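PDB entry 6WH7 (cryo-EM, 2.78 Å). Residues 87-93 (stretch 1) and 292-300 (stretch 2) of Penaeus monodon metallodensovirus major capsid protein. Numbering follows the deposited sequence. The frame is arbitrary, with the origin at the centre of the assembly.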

# COMPACT_ATOMS: atom_id res chain seq x y z
N VAL A 87 -42.22 -86.94 16.46
CA VAL A 87 -42.88 -87.86 15.55
C VAL A 87 -43.44 -87.07 14.38
O VAL A 87 -44.07 -86.03 14.58
CB VAL A 87 -43.99 -88.64 16.28
CG1 VAL A 87 -44.65 -89.62 15.35
CG2 VAL A 87 -43.42 -89.32 17.49
N MET A 88 -43.20 -87.55 13.16
CA MET A 88 -43.77 -86.91 11.98
C MET A 88 -45.28 -86.88 12.05
O MET A 88 -45.91 -85.88 11.69
CB MET A 88 -43.32 -87.63 10.71
CG MET A 88 -41.88 -87.44 10.33
SD MET A 88 -41.51 -85.75 9.85
CE MET A 88 -42.44 -85.66 8.33
N ARG A 89 -45.89 -87.97 12.52
CA ARG A 89 -47.34 -88.08 12.59
C ARG A 89 -47.96 -87.01 13.47
O ARG A 89 -49.15 -86.71 13.33
CB ARG A 89 -47.69 -89.46 13.11
CG ARG A 89 -49.13 -89.78 13.10
CD ARG A 89 -49.34 -91.13 13.68
NE ARG A 89 -48.71 -92.17 12.88
CZ ARG A 89 -49.31 -92.80 11.88
NH1 ARG A 89 -50.57 -92.49 11.58
NH2 ARG A 89 -48.68 -93.73 11.20
N PHE A 90 -47.17 -86.41 14.36
CA PHE A 90 -47.68 -85.40 15.27
C PHE A 90 -48.06 -84.13 14.53
O PHE A 90 -49.08 -83.51 14.83
CB PHE A 90 -46.62 -85.15 16.33
CG PHE A 90 -46.97 -84.11 17.34
CD1 PHE A 90 -47.86 -84.38 18.36
CD2 PHE A 90 -46.34 -82.88 17.34
CE1 PHE A 90 -48.16 -83.44 19.30
CE2 PHE A 90 -46.63 -81.94 18.28
CZ PHE A 90 -47.54 -82.22 19.26
N TYR A 91 -47.23 -83.71 13.58
CA TYR A 91 -47.40 -82.44 12.90
C TYR A 91 -48.34 -82.49 11.70
O TYR A 91 -49.18 -81.61 11.53
CB TYR A 91 -46.04 -81.93 12.47
CG TYR A 91 -45.14 -81.69 13.63
CD1 TYR A 91 -45.13 -80.47 14.27
CD2 TYR A 91 -44.32 -82.68 14.10
CE1 TYR A 91 -44.32 -80.24 15.33
CE2 TYR A 91 -43.50 -82.47 15.16
CZ TYR A 91 -43.50 -81.24 15.78
OH TYR A 91 -42.68 -81.01 16.85
N CYS A 92 -48.18 -83.49 10.85
CA CYS A 92 -48.87 -83.53 9.57
C CYS A 92 -50.10 -84.42 9.58
O CYS A 92 -50.72 -84.61 8.53
CB CYS A 92 -47.90 -83.96 8.47
SG CYS A 92 -46.85 -85.32 8.88
N GLU A 93 -50.47 -84.96 10.73
CA GLU A 93 -51.61 -85.85 10.84
C GLU A 93 -52.36 -85.50 12.10
O GLU A 93 -51.76 -85.35 13.16
CB GLU A 93 -51.13 -87.30 10.85
CG GLU A 93 -52.18 -88.32 11.04
CD GLU A 93 -51.64 -89.70 10.76
OE1 GLU A 93 -50.48 -89.78 10.32
OE2 GLU A 93 -52.37 -90.69 10.97
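Stretch 2, residues 292-300: TLETEIEFE

Stretch 2 is extended throughout: the phi/psi pairs of 292-300 all fall in the beta region, from -95/144 at Phe299 to -140/131 at Glu296, and the strand runs on beyond both ends of the stretch. It lies across a short, weakly bonded helix at about 88-92. Two of the helix's backbone bonds, Cys92 N to Met88 O and Glu93 N to Arg89 O, are weak at 3.4 Å each. The N-to-C directions of helix and strand make an angle of 103°, so the strand crosses almost perpendicularly, and the axes approach to 7.6 Å. Such a separation leaves room for side chains between the backbones, and no hydrogen bond links the two stretches; the contact, 404 Å² summed over both sides, is one of packing.

The alternation of the strand decides which residues take part. Leu293, Thr295 and Ile297 direct their CA-to-CB bonds toward the helix, whereas Glu296 points away and Glu294, Glu298 and Glu300 make no contact. The pair Tyr91 CA and Thr295 CA, 5.7 Å apart, is where the two backbones come nearest by CA atoms.

Tyr91 is the main bump of the helix, with 81 Å² covered. Its CA-to-CB bond points toward the strand, and with chi1 at -62° (m) the side chain settles against three successive residues: Tyr91 CB lies 3.6 Å from Ile297 CB, while Tyr91 CD1 lies 3.7 Å from Thr295 CB and 3.8 Å from Glu296 O. The ring thus reaches the strand's backbone at the residue whose side chain is turned away.

Phe90 starts sideways, but its t rotamer brings the ring end nearer. There Phe90 CE2 meets Thr295 CG2 at 3.5 Å and Phe90 CZ meets Leu293 CD2 at 3.7 Å, both obliquely to the ring. Thr295 therefore sits over the groove between the two aromatic side chains, its methyl nearest Phe90 and its CB nearest Tyr91; its OG1 is hydrogen-bonded elsewhere in the structure.

Toward the later part of the strand, Ile297 fills a hollow lined by Met88, Tyr91 and Cys92. Met88 CE is 3.6 Å from Ile297 CD1, and Cys92 CB is 4.1 Å from Ile297 CG2, so CD1 is the end against Met88 and CG2 the end against Cys92, while both lie near Tyr91 CB. Met88, with all three chi angles in m, also places its CE 3.9 Å from Phe299 CZ. Cys92 CB approaches the edge of the Phe299 ring, 4.2 Å from Phe299 CE2, a looser fit.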

# COMPACT_ATOMS: atom_id res chain seq x y z
N THR A 292 -53.83 -74.47 24.09
CA THR A 292 -54.01 -74.63 22.66
C THR A 292 -52.72 -75.17 22.07
O THR A 292 -51.64 -74.65 22.35
CB THR A 292 -54.39 -73.30 22.01
OG1 THR A 292 -55.58 -72.80 22.62
CG2 THR A 292 -54.64 -73.49 20.54
N LEU A 293 -52.83 -76.22 21.27
CA LEU A 293 -51.69 -76.80 20.58
C LEU A 293 -51.78 -76.41 19.11
O LEU A 293 -52.68 -76.86 18.40
CB LEU A 293 -51.66 -78.31 20.74
CG LEU A 293 -50.55 -79.00 19.96
CD1 LEU A 293 -49.21 -78.54 20.47
CD2 LEU A 293 -50.67 -80.49 20.08
N GLU A 294 -50.86 -75.57 18.67
CA GLU A 294 -50.68 -75.25 17.26
C GLU A 294 -49.36 -75.84 16.81
O GLU A 294 -48.30 -75.41 17.27
CB GLU A 294 -50.70 -73.75 17.01
CG GLU A 294 -52.06 -73.12 17.09
CD GLU A 294 -52.00 -71.63 16.86
OE1 GLU A 294 -50.89 -71.07 16.93
OE2 GLU A 294 -53.05 -71.03 16.58
N THR A 295 -49.42 -76.80 15.90
CA THR A 295 -48.23 -77.39 15.32
C THR A 295 -48.06 -76.92 13.89
O THR A 295 -49.04 -76.63 13.20
CB THR A 295 -48.29 -78.92 15.35
OG1 THR A 295 -49.41 -79.37 14.59
CG2 THR A 295 -48.44 -79.40 16.76
N GLU A 296 -46.82 -76.81 13.46
CA GLU A 296 -46.52 -76.49 12.07
C GLU A 296 -45.33 -77.32 11.62
O GLU A 296 -44.31 -77.37 12.31
CB GLU A 296 -46.22 -75.01 11.89
CG GLU A 296 -45.93 -74.63 10.47
CD GLU A 296 -45.65 -73.16 10.31
OE1 GLU A 296 -45.65 -72.44 11.33
OE2 GLU A 296 -45.43 -72.71 9.17
N ILE A 297 -45.46 -77.96 10.47
CA ILE A 297 -44.35 -78.63 9.80
C ILE A 297 -44.23 -78.04 8.41
O ILE A 297 -45.22 -77.96 7.68
CB ILE A 297 -44.55 -80.15 9.77
CG1 ILE A 297 -43.35 -80.83 9.12
CG2 ILE A 297 -45.85 -80.52 9.09
CD1 ILE A 297 -43.32 -82.29 9.33
N GLU A 298 -43.04 -77.60 8.06
CA GLU A 298 -42.79 -76.91 6.80
C GLU A 298 -42.11 -77.87 5.84
O GLU A 298 -40.95 -78.21 6.04
CB GLU A 298 -41.92 -75.68 7.03
CG GLU A 298 -42.54 -74.62 7.89
CD GLU A 298 -41.60 -73.45 8.10
OE1 GLU A 298 -40.43 -73.56 7.70
OE2 GLU A 298 -42.04 -72.43 8.67
N PHE A 299 -42.80 -78.27 4.79
CA PHE A 299 -42.22 -79.19 3.83
C PHE A 299 -41.61 -78.47 2.65
O PHE A 299 -42.11 -77.44 2.20
CB PHE A 299 -43.25 -80.18 3.32
CG PHE A 299 -43.65 -81.20 4.32
CD1 PHE A 299 -42.93 -82.37 4.45
CD2 PHE A 299 -44.75 -81.01 5.13
CE1 PHE A 299 -43.29 -83.32 5.35
CE2 PHE A 299 -45.11 -81.96 6.03
CZ PHE A 299 -44.39 -83.11 6.14
N GLU A 300 -40.51 -79.00 2.15
CA GLU A 300 -40.03 -78.71 0.82
C GLU A 300 -40.36 -79.88 -0.08
O GLU A 300 -40.18 -81.04 0.30
CB GLU A 300 -38.52 -78.47 0.79
CG GLU A 300 -38.08 -77.20 1.45
CD GLU A 300 -36.58 -77.07 1.47
OE1 GLU A 300 -35.89 -78.05 1.14
OE2 GLU A 300 -36.10 -75.97 1.81